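Local coordinates for protein shikimate dehydrogenase (Thermotoga maritima, PDB 3U62) that probably catalyses the reversible NADPH-linked reduction of 3-dehydroshikimate to shikimate on the pathway to chorismate and the aromatic amino acids, at residues C84-V98 with L223-W236. Residues are numbered along the deposited sequence; the frame is centred on the assembly and turned at random.
Sequences CVFRGKGYNTDWVGV and LMFYYQAMENLKIW
Thr-93 and Asn-232 meet at about a right angle, and the hydroxyl OG1 of Thr-93 donates a 2.7 Å hydrogen bond to OD1 of Asn-232, tilted from the carbonyl plane. OG1 can reach it because it sits between the backbone N and the carbonyl carbon (chi1 62°), which leaves CG2 to pack on CG of Glu-231 and CD1 of Ile-235. On its other branch Asn-232 gives ND2 to OE1 of Gln-228 (3.0 Å), whose own NE2 turns back to Phe-225 O, so the two side-chain amides hold each other in place along the helix, ending on a backbone carbonyl. An aspartate in place of Asn-232 puts an oxygen where ND2 stands, and would probably leave Gln-228 OE1 and the Tyr-19 hydroxyl without that N-H and bring a negative charge against OE1.

The principle that one aromatic side chain can serve both polar and apolar partners is illustrated by Trp-236. Its NE1 binds Val-85 O at 3.1 Å, the donor standing above the carbonyl plane, while its CD1 meets Phe-86 CD1 at 3.4 Å, the rings oblique. Separately, the backbone CA of Trp-236 makes a CH-pi contact over the centre of the Phe-86 ring. The sulfur of Cys-84 comes obliquely to the indole. Ile-235 sets CG2 against Tyr-91 CE1.

At the far end helix meets helix. Gly-97 lets the backbones close to 4.2 Å between its CA and that of Met-224, where a CB would strike Met-224 O; the extended Met-224 chain brings CE to Val-98 and to Asp-94, predicted to bind shikimate.

Helix 223-235 thus runs nearly parallel to strand 84-86 (11°) and crosses helix 94-98 at 128°, joining the mixed sheet of the substrate-binding domain to the helix that follows its hairpin. Phe-3 stacks on Trp-236, helix 15-26 meets Phe-225, Ala-229 and Leu-233, and helix 241-248 covers Tyr-226 and Met-230.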
loop_
_atom_site.group_PDB
_atom_site.type_symbol
_atom_site.label_atom_id
_atom_site.label_comp_id
_atom_site.label_asym_id
_atom_site.label_seq_id
_atom_site.Cartn_x
_atom_site.Cartn_y
_atom_site.Cartn_z
ATOM N N CYS A 84 2.410 8.662 -5.495
ATOM C CA CYS A 84 3.544 8.988 -6.349
ATOM C C CYS A 84 3.276 10.279 -7.109
ATOM O O CYS A 84 2.311 10.375 -7.870
ATOM C CB CYS A 84 3.837 7.842 -7.323
ATOM S SG CYS A 84 5.253 8.128 -8.424
ATOM N N VAL A 85 4.135 11.267 -6.887
ATOM C CA VAL A 85 4.020 12.560 -7.552
ATOM C C VAL A 85 5.232 12.791 -8.443
ATOM O O VAL A 85 6.352 12.426 -8.087
ATOM C CB VAL A 85 3.878 13.718 -6.529
ATOM C CG1 VAL A 85 3.911 15.079 -7.220
ATOM C CG2 VAL A 85 2.591 13.569 -5.731
ATOM N N PHE A 86 4.990 13.377 -9.613
ATOM C CA PHE A 86 6.062 13.812 -10.496
ATOM C C PHE A 86 5.684 15.118 -11.182
ATOM O O PHE A 86 4.758 15.159 -11.998
ATOM C CB PHE A 86 6.402 12.730 -11.526
ATOM C CG PHE A 86 7.668 12.995 -12.305
ATOM C CD1 PHE A 86 8.848 13.356 -11.654
ATOM C CD2 PHE A 86 7.686 12.859 -13.690
ATOM C CE1 PHE A 86 10.017 13.594 -12.372
ATOM C CE2 PHE A 86 8.851 13.092 -14.417
ATOM C CZ PHE A 86 10.019 13.460 -13.756
ATOM N N ARG A 87 6.403 16.180 -10.822
ATOM C CA ARG A 87 6.261 17.501 -11.439
ATOM C C ARG A 87 4.810 17.955 -11.606
ATOM O O ARG A 87 4.353 18.253 -12.714
ATOM C CB ARG A 87 7.054 17.569 -12.749
ATOM C CG ARG A 87 8.542 17.470 -12.493
ATOM C CD ARG A 87 9.380 17.374 -13.743
ATOM N NE ARG A 87 10.788 17.484 -13.374
ATOM C CZ ARG A 87 11.808 17.030 -14.094
ATOM N NH1 ARG A 87 11.602 16.417 -15.254
ATOM N NH2 ARG A 87 13.044 17.191 -13.646
ATOM N N GLY A 88 4.093 17.986 -10.485
ATOM C CA GLY A 88 2.731 18.505 -10.440
ATOM C C GLY A 88 1.635 17.493 -10.722
ATOM O O GLY A 88 0.452 17.799 -10.558
ATOM N N LYS A 89 2.022 16.293 -11.150
ATOM C CA LYS A 89 1.061 15.239 -11.474
ATOM C C LYS A 89 1.056 14.166 -10.394
ATOM O O LYS A 89 2.111 13.776 -9.891
ATOM C CB LYS A 89 1.378 14.606 -12.836
ATOM C CG LYS A 89 1.618 15.593 -13.977
ATOM C CD LYS A 89 0.360 16.368 -14.354
ATOM C CE LYS A 89 0.680 17.435 -15.385
ATOM N NZ LYS A 89 -0.426 18.426 -15.510
ATOM N N GLY A 90 -0.139 13.695 -10.043
ATOM C CA GLY A 90 -0.302 12.665 -9.022
ATOM C C GLY A 90 -0.735 11.332 -9.599
ATOM O O GLY A 90 -1.573 11.276 -10.501
ATOM N N TYR A 91 -0.157 10.257 -9.068
ATOM C CA TYR A 91 -0.427 8.906 -9.544
ATOM C C TYR A 91 -0.650 7.967 -8.373
ATOM O O TYR A 91 -0.275 8.276 -7.239
ATOM C CB TYR A 91 0.748 8.405 -10.386
ATOM C CG TYR A 91 1.063 9.298 -11.558
ATOM C CD1 TYR A 91 2.104 10.223 -11.497
ATOM C CD2 TYR A 91 0.304 9.234 -12.726
ATOM C CE1 TYR A 91 2.389 11.052 -12.576
ATOM C CE2 TYR A 91 0.577 10.056 -13.808
ATOM C CZ TYR A 91 1.620 10.963 -13.727
ATOM O OH TYR A 91 1.895 11.779 -14.798
ATOM N N ASN A 92 -1.267 6.822 -8.646
ATOM C CA ASN A 92 -1.340 5.763 -7.653
ATOM C C ASN A 92 -0.681 4.493 -8.171
ATOM O O ASN A 92 -1.146 3.885 -9.138
ATOM C CB ASN A 92 -2.781 5.502 -7.207
ATOM C CG ASN A 92 -2.856 4.686 -5.925
ATOM O OD1 ASN A 92 -3.239 5.199 -4.874
ATOM N ND2 ASN A 92 -2.490 3.411 -6.007
ATOM N N THR A 93 0.413 4.107 -7.521
ATOM C CA THR A 93 1.165 2.918 -7.908
ATOM C C THR A 93 0.944 1.770 -6.923
ATOM O O THR A 93 1.400 0.649 -7.163
ATOM C CB THR A 93 2.674 3.212 -8.039
ATOM O OG1 THR A 93 3.197 3.624 -6.770
ATOM C CG2 THR A 93 2.915 4.313 -9.060
ATOM N N ASP A 94 0.248 2.057 -5.823
ATOM C CA ASP A 94 -0.089 1.039 -4.827
ATOM C C ASP A 94 -0.933 -0.087 -5.419
ATOM O O ASP A 94 -0.648 -1.262 -5.178
ATOM C CB ASP A 94 -0.811 1.652 -3.619
ATOM C CG ASP A 94 0.144 2.235 -2.588
ATOM O OD1 ASP A 94 1.338 1.859 -2.573
ATOM O OD2 ASP A 94 -0.309 3.073 -1.776
ATOM N N TRP A 95 -1.961 0.268 -6.191
ATOM C CA TRP A 95 -2.835 -0.737 -6.804
ATOM C C TRP A 95 -2.092 -1.601 -7.821
ATOM O O TRP A 95 -2.368 -2.798 -7.943
ATOM C CB TRP A 95 -4.099 -0.114 -7.417
ATOM C CG TRP A 95 -3.908 0.641 -8.708
ATOM C CD1 TRP A 95 -3.673 1.977 -8.843
ATOM C CD2 TRP A 95 -3.968 0.110 -10.040
ATOM N NE1 TRP A 95 -3.574 2.314 -10.171
ATOM C CE2 TRP A 95 -3.749 1.187 -10.929
ATOM C CE3 TRP A 95 -4.177 -1.173 -10.570
ATOM C CZ2 TRP A 95 -3.732 1.024 -12.316
ATOM C CZ3 TRP A 95 -4.160 -1.334 -11.953
ATOM C CH2 TRP A 95 -3.938 -0.238 -12.808
ATOM N N VAL A 96 -1.155 -0.985 -8.541
ATOM C CA VAL A 96 -0.267 -1.700 -9.459
ATOM C C VAL A 96 0.587 -2.695 -8.673
ATOM O O VAL A 96 0.762 -3.841 -9.096
ATOM C CB VAL A 96 0.636 -0.723 -10.262
ATOM C CG1 VAL A 96 1.733 -1.470 -11.018
ATOM C CG2 VAL A 96 -0.201 0.109 -11.228
ATOM N N GLY A 97 1.101 -2.249 -7.526
ATOM C CA GLY A 97 1.855 -3.109 -6.618
ATOM C C GLY A 97 1.068 -4.332 -6.186
ATOM O O GLY A 97 1.615 -5.435 -6.122
ATOM N N VAL A 98 -0.219 -4.136 -5.899
ATOM C CA VAL A 98 -1.103 -5.226 -5.473
ATOM C C VAL A 98 -1.363 -6.223 -6.608
ATOM O O VAL A 98 -1.206 -7.434 -6.418
ATOM C CB VAL A 98 -2.443 -4.702 -4.885
ATOM C CG1 VAL A 98 -3.349 -5.858 -4.470
ATOM C CG2 VAL A 98 -2.190 -3.791 -3.692
ATOM N N LEU A 223 6.324 -7.687 -1.693
ATOM C CA LEU A 223 6.065 -7.756 -3.137
ATOM C C LEU A 223 5.356 -6.502 -3.643
ATOM O O LEU A 223 5.720 -5.958 -4.689
ATOM C CB LEU A 223 5.248 -9.003 -3.496
ATOM C CG LEU A 223 5.979 -10.331 -3.725
ATOM C CD1 LEU A 223 4.973 -11.475 -3.765
ATOM C CD2 LEU A 223 6.808 -10.304 -5.012
ATOM N N MET A 224 4.347 -6.054 -2.896
ATOM C CA MET A 224 3.630 -4.815 -3.193
ATOM C C MET A 224 4.595 -3.631 -3.231
ATOM O O MET A 224 4.529 -2.804 -4.143
ATOM C CB MET A 224 2.527 -4.578 -2.156
ATOM C CG MET A 224 1.692 -3.324 -2.375
ATOM S SD MET A 224 0.533 -3.061 -1.019
ATOM C CE MET A 224 -0.149 -1.462 -1.455
ATOM N N PHE A 225 5.488 -3.565 -2.244
ATOM C CA PHE A 225 6.505 -2.516 -2.183
ATOM C C PHE A 225 7.431 -2.555 -3.397
ATOM O O PHE A 225 7.718 -1.519 -3.999
ATOM C CB PHE A 225 7.330 -2.612 -0.893
ATOM C CG PHE A 225 8.455 -1.620 -0.833
ATOM C CD1 PHE A 225 8.230 -0.322 -0.382
ATOM C CD2 PHE A 225 9.734 -1.969 -1.259
ATOM C CE1 PHE A 225 9.264 0.608 -0.340
ATOM C CE2 PHE A 225 10.774 -1.046 -1.224
ATOM C CZ PHE A 225 10.540 0.246 -0.763
ATOM N N TYR A 226 7.901 -3.756 -3.730
ATOM C CA TYR A 226 8.780 -3.994 -4.873
ATOM C C TYR A 226 8.162 -3.470 -6.166
ATOM O O TYR A 226 8.808 -2.726 -6.908
ATOM C CB TYR A 226 9.073 -5.495 -4.982
ATOM C CG TYR A 226 9.990 -5.923 -6.110
ATOM C CD1 TYR A 226 11.376 -5.921 -5.949
ATOM C CD2 TYR A 226 9.471 -6.372 -7.326
ATOM C CE1 TYR A 226 12.223 -6.331 -6.976
ATOM C CE2 TYR A 226 10.307 -6.782 -8.362
ATOM C CZ TYR A 226 11.680 -6.761 -8.179
ATOM O OH TYR A 226 12.512 -7.165 -9.199
ATOM N N TYR A 227 6.912 -3.843 -6.421
ATOM C CA TYR A 227 6.264 -3.494 -7.681
ATOM C C TYR A 227 5.771 -2.048 -7.761
ATOM O O TYR A 227 5.735 -1.478 -8.855
ATOM C CB TYR A 227 5.150 -4.483 -8.019
ATOM C CG TYR A 227 5.656 -5.840 -8.457
ATOM C CD1 TYR A 227 5.384 -6.984 -7.707
ATOM C CD2 TYR A 227 6.410 -5.984 -9.625
ATOM C CE1 TYR A 227 5.842 -8.235 -8.104
ATOM C CE2 TYR A 227 6.876 -7.228 -10.034
ATOM C CZ TYR A 227 6.586 -8.349 -9.270
ATOM O OH TYR A 227 7.047 -9.581 -9.670
ATOM N N GLN A 228 5.397 -1.454 -6.628
ATOM C CA GLN A 228 5.059 -0.025 -6.626
ATOM C C GLN A 228 6.302 0.826 -6.881
ATOM O O GLN A 228 6.229 1.837 -7.579
ATOM C CB GLN A 228 4.288 0.414 -5.364
ATOM C CG GLN A 228 5.045 0.359 -4.036
ATOM C CD GLN A 228 5.858 1.613 -3.739
ATOM O OE1 GLN A 228 5.424 2.735 -4.005
ATOM N NE2 GLN A 228 7.044 1.420 -3.169
ATOM N N ALA A 229 7.437 0.397 -6.326
ATOM C CA ALA A 229 8.721 1.065 -6.550
ATOM C C ALA A 229 9.118 1.016 -8.022
ATOM O O ALA A 229 9.606 2.006 -8.569
ATOM C CB ALA A 229 9.804 0.442 -5.683
ATOM N N MET A 230 8.906 -0.142 -8.647
ATOM C CA MET A 230 9.140 -0.323 -10.077
ATOM C C MET A 230 8.317 0.672 -10.893
ATOM O O MET A 230 8.845 1.334 -11.791
ATOM C CB MET A 230 8.802 -1.757 -10.490
ATOM C CG MET A 230 8.934 -2.042 -11.984
ATOM S SD MET A 230 8.372 -3.692 -12.444
ATOM C CE MET A 230 9.652 -4.713 -11.713
ATOM N N GLU A 231 7.029 0.776 -10.567
ATOM C CA GLU A 231 6.120 1.685 -11.261
ATOM C C GLU A 231 6.499 3.152 -11.037
ATOM O O GLU A 231 6.429 3.957 -11.970
ATOM C CB GLU A 231 4.670 1.424 -10.839
ATOM C CG GLU A 231 3.611 2.043 -11.758
ATOM C CD GLU A 231 3.448 1.318 -13.088
ATOM O OE1 GLU A 231 3.874 0.132 -13.194
ATOM O OE2 GLU A 231 2.893 1.946 -14.034
ATOM N N ASN A 232 6.898 3.487 -9.808
ATOM C CA ASN A 232 7.384 4.831 -9.478
ATOM C C ASN A 232 8.529 5.252 -10.385
ATOM O O ASN A 232 8.524 6.353 -10.940
ATOM C CB ASN A 232 7.871 4.904 -8.026
ATOM C CG ASN A 232 6.761 4.707 -7.011
ATOM O OD1 ASN A 232 5.578 4.864 -7.315
ATOM N ND2 ASN A 232 7.144 4.367 -5.787
ATOM N N LEU A 233 9.510 4.361 -10.526
ATOM C CA LEU A 233 10.701 4.631 -11.324
ATOM C C LEU A 233 10.382 4.760 -12.809
ATOM O O LEU A 233 11.028 5.540 -13.517
ATOM C CB LEU A 233 11.771 3.559 -11.088
ATOM C CG LEU A 233 12.417 3.519 -9.696
ATOM C CD1 LEU A 233 13.204 2.241 -9.517
ATOM C CD2 LEU A 233 13.311 4.734 -9.445
ATOM N N LYS A 234 9.391 4.002 -13.277
ATOM C CA LYS A 234 8.925 4.110 -14.659
ATOM C C LYS A 234 8.266 5.468 -14.911
ATOM O O LYS A 234 8.520 6.106 -15.937
ATOM C CB LYS A 234 7.960 2.973 -15.008
ATOM C CG LYS A 234 8.622 1.612 -15.165
ATOM C CD LYS A 234 7.601 0.548 -15.531
ATOM C CE LYS A 234 8.241 -0.825 -15.643
ATOM N NZ LYS A 234 7.267 -1.856 -16.096
ATOM N N ILE A 235 7.426 5.896 -13.968
ATOM C CA ILE A 235 6.780 7.209 -14.029
ATOM C C ILE A 235 7.821 8.334 -14.024
ATOM O O ILE A 235 7.706 9.300 -14.784
ATOM C CB ILE A 235 5.749 7.391 -12.881
ATOM C CG1 ILE A 235 4.518 6.516 -13.144
ATOM C CG2 ILE A 235 5.337 8.858 -12.731
ATOM C CD1 ILE A 235 3.573 6.382 -11.967
ATOM N N TRP A 236 8.844 8.183 -13.186
ATOM C CA TRP A 236 9.911 9.175 -13.069
ATOM C C TRP A 236 10.910 9.137 -14.234
ATOM O O TRP A 236 11.793 9.995 -14.331
ATOM C CB TRP A 236 10.628 9.028 -11.720
ATOM C CG TRP A 236 9.753 9.337 -10.525
ATOM C CD1 TRP A 236 8.676 10.178 -10.495
ATOM C CD2 TRP A 236 9.898 8.829 -9.190
ATOM N NE1 TRP A 236 8.136 10.220 -9.233
ATOM C CE2 TRP A 236 8.869 9.406 -8.410
ATOM C CE3 TRP A 236 10.802 7.949 -8.575
ATOM C CZ2 TRP A 236 8.709 9.125 -7.047
ATOM C CZ3 TRP A 236 10.643 7.669 -7.218
ATOM C CH2 TRP A 236 9.604 8.258 -6.471
#